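Local coordinates for protein probable chitinase A (PDB 4TX8) that probably hydrolyses internal linkages of chitin as a family 18 glycoside hydrolase and carries a small carbohydrate-binding module beside its catalytic domain, at residues V345-P350 with P389-V394; K106-G111 with D132-V137. All coordinates share one frame; numbering follows the deposited sequence.

Two parallel strand pairs flank the place where a TIM barrel closes. From the N terminus, contact 2 comes first: 106-111 and 132-137, 21 residues apart, pair the strand that opens the barrel with the next one, across a connection that has no helix. Contact 1 opens after contact 2 has closed, and pairs strand 345-350 with the start of strand 393-397 around a connection that contains helix 363-375. The two loops are in series and do not cross. They meet in space, Arg392 O lying 2.6 Å from Ala108 N. The pairing of strand 393-397 with strand 108-114 joins the end of the barrel to its beginning, with one contact on each side of that junction.

Contact 1: V345-P350 with P389-V394; sequences VAFGVP and PAFRGV
Phe347 and Phe391 meet rim to rim where the last two parallel strands of the TIM barrel begin to pair. Their centroids are 5.9 Å apart, the planes inclined at 30°, and CD2 of Phe347 comes to the edge of Phe391 near its CZ. CG of Phe347 sits between the backbone N and the carbonyl carbon (chi1 55°). The ring touches both Phe391 and Val394, whose CG2 is 3.7 Å from Phe347 CZ. The carbonyl of Val345 does double work: its oxygen sits over a face of Phe391, toward the rim, and accepts a rather bent bond from Arg392 N at 3.2 Å (N-H...O 137°). Further along, Phe347 N gives Gly393 O a straighter bond of 3.1 Å. Gly393 has a positive phi, in a backbone conformation largely confined to glycine.

Helices 313-325 and 363-375 pack on this aromatic face: Leu316 and Leu370 touch Phe347, Leu373 touches Phe391. The guanidinium of Arg392 leads away from the pair, NE bonding Asp343 O and NH1 Ala105 O. Ala346 CB lies 3.2 Å from Gly393 O, the same oxygen that stands over a face of Phe347.

Contact 2: K106-G111 with D132-V137; sequences KHALVG and DWDVIV
Leu109 O is gripped by two consecutive amides at the point where the first two parallel strands of the barrel come together. Asp134 N approaches Leu109 O in the carbonyl plane at 2.9 Å, while Val135 N lies 3.2 Å from Leu109 O and is tilted 29° from that plane. The residue that supplies the first amide also returns a bond to Leu109: Asp134 OD2 accepts from Leu109 N at 2.8 Å through its anti lone pair, with N-H...O at 161°. Asp134 CG is anti to its own carbonyl carbon (chi1 -62°), which is compatible with OD2 meeting Leu109 N, with Ala108 CA close by. Backbone and side chain of one residue thus hold both polar atoms of Leu109. Beyond this start the parallel ladder runs regularly, Gly111 N bonding Val135 O and Gly111 O accepting from Val137 N at 2.8 Å.

Apolar groups sort to the two faces of the sheet. On one, Leu109 CD1 stands over the six-membered ring of Trp133, 3.8 Å from its centroid, in a CH-pi contact, and Leu109 CD2 touches Trp133 CZ3. Trp133 CZ3 also reaches Gly111 CA at 3.5 Å, and the indole rim takes up the place beside that carbon. On the other face Val110 and Val135 run next to each other in the same direction, Val110 CG2 against Val135 CB, and Val110 CG1 meets Val137 CG2 at 3.7 Å.

Outward, Leu417 of helix 410-417 touches Leu109, Ile399 of helix 399-404 touches Trp133 and Ile136, and Asp132 forms a salt bridge with Arg418. On the valine face, Val135 and Val137 pack on strand 176-182 through Val178, while strand 393-397 pairs with the other edge of strand 108-114.

Contact 1: V345-P350 with P389-V394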
loop_
_atom_site.group_PDB
_atom_site.type_symbol
_atom_site.label_atom_id
_atom_site.label_comp_id
_atom_site.label_asym_id
_atom_site.label_seq_id
_atom_site.Cartn_x
_atom_site.Cartn_y
_atom_site.Cartn_z
ATOM N N VAL A 345 11.288 5.832 2.607
ATOM C CA VAL A 345 10.329 5.613 3.680
ATOM C C VAL A 345 9.011 6.349 3.444
ATOM O O VAL A 345 8.989 7.534 3.106
ATOM C CB VAL A 345 10.916 6.044 5.043
ATOM C CG1 VAL A 345 9.931 5.760 6.169
ATOM C CG2 VAL A 345 12.239 5.327 5.304
ATOM N N ALA A 346 7.916 5.619 3.620
ATOM C CA ALA A 346 6.576 6.179 3.571
ATOM C C ALA A 346 5.761 5.521 4.678
ATOM O O ALA A 346 6.229 4.564 5.297
ATOM C CB ALA A 346 5.943 5.948 2.205
ATOM N N PHE A 347 4.559 6.019 4.953
ATOM C CA PHE A 347 3.718 5.337 5.932
ATOM C C PHE A 347 2.398 4.856 5.329
ATOM O O PHE A 347 1.793 5.531 4.495
ATOM C CB PHE A 347 3.467 6.224 7.163
ATOM C CG PHE A 347 2.895 7.588 6.864
ATOM C CD1 PHE A 347 1.540 7.756 6.617
ATOM C CD2 PHE A 347 3.706 8.713 6.906
ATOM C CE1 PHE A 347 1.010 9.014 6.374
ATOM C CE2 PHE A 347 3.183 9.976 6.666
ATOM C CZ PHE A 347 1.834 10.126 6.398
ATOM N N GLY A 348 1.975 3.666 5.753
ATOM C CA GLY A 348 0.757 3.049 5.258
ATOM C C GLY A 348 -0.413 3.156 6.219
ATOM O O GLY A 348 -0.292 2.851 7.407
ATOM N N VAL A 349 -1.555 3.585 5.691
ATOM C CA VAL A 349 -2.758 3.814 6.486
ATOM C C VAL A 349 -3.981 3.243 5.759
ATOM O O VAL A 349 -3.912 2.964 4.566
ATOM C CB VAL A 349 -2.968 5.321 6.749
ATOM C CG1 VAL A 349 -1.853 5.879 7.635
ATOM C CG2 VAL A 349 -3.026 6.075 5.427
ATOM N N PRO A 350 -5.099 3.046 6.476
ATOM C CA PRO A 350 -6.343 2.661 5.792
ATOM C C PRO A 350 -6.927 3.843 5.026
ATOM O O PRO A 350 -6.781 4.972 5.486
ATOM C CB PRO A 350 -7.269 2.242 6.942
ATOM C CG PRO A 350 -6.352 1.985 8.104
ATOM C CD PRO A 350 -5.229 2.955 7.940
ATOM N N PRO A 389 13.031 16.736 3.793
ATOM C CA PRO A 389 12.369 17.268 2.597
ATOM C C PRO A 389 12.120 16.210 1.519
ATOM O O PRO A 389 11.265 16.419 0.659
ATOM C CB PRO A 389 13.349 18.343 2.098
ATOM C CG PRO A 389 14.660 18.019 2.748
ATOM C CD PRO A 389 14.318 17.401 4.064
ATOM N N ALA A 390 12.837 15.090 1.575
ATOM C CA ALA A 390 12.680 14.044 0.569
ATOM C C ALA A 390 11.892 12.829 1.070
ATOM O O ALA A 390 11.949 11.766 0.453
ATOM C CB ALA A 390 14.045 13.600 0.059
ATOM N N PHE A 391 11.164 12.980 2.176
ATOM C CA PHE A 391 10.299 11.906 2.670
ATOM C C PHE A 391 9.358 11.457 1.552
ATOM O O PHE A 391 8.720 12.288 0.910
ATOM C CB PHE A 391 9.503 12.361 3.897
ATOM C CG PHE A 391 8.687 11.266 4.527
ATOM C CD1 PHE A 391 9.282 10.333 5.360
ATOM C CD2 PHE A 391 7.326 11.164 4.277
ATOM C CE1 PHE A 391 8.535 9.318 5.936
ATOM C CE2 PHE A 391 6.572 10.152 4.851
ATOM C CZ PHE A 391 7.178 9.228 5.680
ATOM N N ARG A 392 9.289 10.148 1.314
ATOM C CA ARG A 392 8.650 9.627 0.104
ATOM C C ARG A 392 7.131 9.816 0.074
ATOM O O ARG A 392 6.574 10.160 -0.966
ATOM C CB ARG A 392 8.987 8.146 -0.084
ATOM C CG ARG A 392 8.465 7.557 -1.394
ATOM C CD ARG A 392 9.050 8.270 -2.619
ATOM N NE ARG A 392 10.461 7.947 -2.828
ATOM C CZ ARG A 392 11.137 8.213 -3.942
ATOM N NH1 ARG A 392 10.536 8.811 -4.963
ATOM N NH2 ARG A 392 12.418 7.880 -4.041
ATOM N N GLY A 393 6.453 9.588 1.196
ATOM C CA GLY A 393 5.037 9.905 1.257
ATOM C C GLY A 393 4.093 8.933 1.944
ATOM O O GLY A 393 4.312 8.531 3.090
ATOM N N VAL A 394 3.025 8.569 1.234
ATOM C CA VAL A 394 1.891 7.865 1.827
ATOM C C VAL A 394 1.460 6.643 1.014
ATOM O O VAL A 394 1.355 6.706 -0.213
ATOM C CB VAL A 394 0.675 8.815 1.975
ATOM C CG1 VAL A 394 -0.519 8.093 2.593
ATOM C CG2 VAL A 394 1.044 10.043 2.804
#

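Contact 2: K106-G111 with D132-V137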
loop_
_atom_site.group_PDB
_atom_site.type_symbol
_atom_site.label_atom_id
_atom_site.label_comp_id
_atom_site.label_asym_id
_atom_site.label_seq_id
_atom_site.Cartn_x
_atom_site.Cartn_y
_atom_site.Cartn_z
ATOM N N LYS A 106 8.576 12.112 -6.211
ATOM C CA LYS A 106 9.329 12.488 -5.016
ATOM C C LYS A 106 8.459 12.385 -3.771
ATOM O O LYS A 106 8.865 11.814 -2.761
ATOM C CB LYS A 106 9.886 13.908 -5.155
ATOM C CG LYS A 106 10.746 14.352 -3.980
ATOM C CD LYS A 106 11.192 15.801 -4.129
ATOM C CE LYS A 106 12.091 16.227 -2.975
ATOM N NZ LYS A 106 12.417 17.683 -3.023
ATOM N N HIS A 107 7.254 12.934 -3.858
ATOM C CA HIS A 107 6.271 12.782 -2.799
ATOM C C HIS A 107 5.095 11.997 -3.356
ATOM O O HIS A 107 4.213 12.550 -4.012
ATOM C CB HIS A 107 5.847 14.145 -2.258
ATOM C CG HIS A 107 6.994 14.967 -1.763
ATOM N ND1 HIS A 107 7.228 16.257 -2.188
ATOM C CD2 HIS A 107 7.989 14.672 -0.892
ATOM C CE1 HIS A 107 8.312 16.724 -1.595
ATOM N NE2 HIS A 107 8.793 15.782 -0.803
ATOM N N ALA A 108 5.103 10.695 -3.094
ATOM C CA ALA A 108 4.229 9.767 -3.795
ATOM C C ALA A 108 2.996 9.370 -2.996
ATOM O O ALA A 108 3.040 9.265 -1.768
ATOM C CB ALA A 108 5.015 8.519 -4.184
ATOM N N LEU A 109 1.896 9.165 -3.712
ATOM C CA LEU A 109 0.724 8.498 -3.166
ATOM C C LEU A 109 0.711 7.083 -3.731
ATOM O O LEU A 109 0.576 6.890 -4.941
ATOM C CB LEU A 109 -0.568 9.238 -3.529
ATOM C CG LEU A 109 -1.782 9.171 -2.587
ATOM C CD1 LEU A 109 -3.083 9.226 -3.379
ATOM C CD2 LEU A 109 -1.770 7.964 -1.654
ATOM N N VAL A 110 0.871 6.101 -2.850
ATOM C CA VAL A 110 0.899 4.697 -3.236
ATOM C C VAL A 110 -0.415 4.036 -2.842
ATOM O O VAL A 110 -0.880 4.209 -1.717
ATOM C CB VAL A 110 2.074 3.949 -2.566
ATOM C CG1 VAL A 110 2.060 2.473 -2.942
ATOM C CG2 VAL A 110 3.403 4.597 -2.937
ATOM N N GLY A 111 -1.016 3.287 -3.763
ATOM C CA GLY A 111 -2.268 2.611 -3.474
ATOM C C GLY A 111 -2.380 1.240 -4.112
ATOM O O GLY A 111 -1.762 0.972 -5.146
ATOM N N ASP A 132 -4.312 11.065 -9.273
ATOM C CA ASP A 132 -3.773 11.358 -7.944
ATOM C C ASP A 132 -2.847 10.255 -7.429
ATOM O O ASP A 132 -2.087 10.468 -6.486
ATOM C CB ASP A 132 -4.907 11.583 -6.939
ATOM C CG ASP A 132 -5.539 12.955 -7.066
ATOM O OD1 ASP A 132 -4.825 13.908 -7.446
ATOM O OD2 ASP A 132 -6.749 13.079 -6.777
ATOM N N TRP A 133 -2.918 9.076 -8.039
ATOM C CA TRP A 133 -2.073 7.958 -7.631
ATOM C C TRP A 133 -0.744 7.964 -8.385
ATOM O O TRP A 133 -0.721 8.095 -9.605
ATOM C CB TRP A 133 -2.804 6.632 -7.851
ATOM C CG TRP A 133 -4.103 6.555 -7.109
ATOM C CD1 TRP A 133 -5.352 6.792 -7.610
ATOM C CD2 TRP A 133 -4.281 6.235 -5.724
ATOM N NE1 TRP A 133 -6.298 6.630 -6.623
ATOM C CE2 TRP A 133 -5.666 6.289 -5.455
ATOM C CE3 TRP A 133 -3.406 5.904 -4.683
ATOM C CZ2 TRP A 133 -6.194 6.028 -4.189
ATOM C CZ3 TRP A 133 -3.932 5.643 -3.427
ATOM C CH2 TRP A 133 -5.313 5.704 -3.193
ATOM N N ASP A 134 0.359 7.823 -7.653
ATOM C CA ASP A 134 1.690 7.854 -8.256
ATOM C C ASP A 134 2.264 6.456 -8.434
ATOM O O ASP A 134 3.035 6.205 -9.359
ATOM C CB ASP A 134 2.640 8.697 -7.409
ATOM C CG ASP A 134 2.192 10.135 -7.302
ATOM O OD1 ASP A 134 2.048 10.787 -8.357
ATOM O OD2 ASP A 134 1.969 10.610 -6.165
ATOM N N VAL A 135 1.906 5.553 -7.529
ATOM C CA VAL A 135 2.296 4.155 -7.660
ATOM C C VAL A 135 1.058 3.285 -7.522
ATOM O O VAL A 135 0.356 3.336 -6.511
ATOM C CB VAL A 135 3.351 3.735 -6.616
ATOM C CG1 VAL A 135 3.753 2.285 -6.832
ATOM C CG2 VAL A 135 4.577 4.643 -6.695
ATOM N N ILE A 136 0.784 2.506 -8.560
ATOM C CA ILE A 136 -0.368 1.618 -8.576
ATOM C C ILE A 136 0.086 0.189 -8.307
ATOM O O ILE A 136 0.776 -0.416 -9.127
ATOM C CB ILE A 136 -1.108 1.687 -9.924
ATOM C CG1 ILE A 136 -1.487 3.137 -10.243
ATOM C CG2 ILE A 136 -2.336 0.797 -9.901
ATOM C CD1 ILE A 136 -1.910 3.358 -11.679
ATOM N N VAL A 137 -0.290 -0.344 -7.150
ATOM C CA VAL A 137 0.159 -1.672 -6.752
ATOM C C VAL A 137 -0.915 -2.722 -6.995
ATOM O O VAL A 137 -1.936 -2.747 -6.309
ATOM C CB VAL A 137 0.564 -1.714 -5.272
ATOM C CG1 VAL A 137 1.200 -3.052 -4.947
ATOM C CG2 VAL A 137 1.521 -0.577 -4.949
#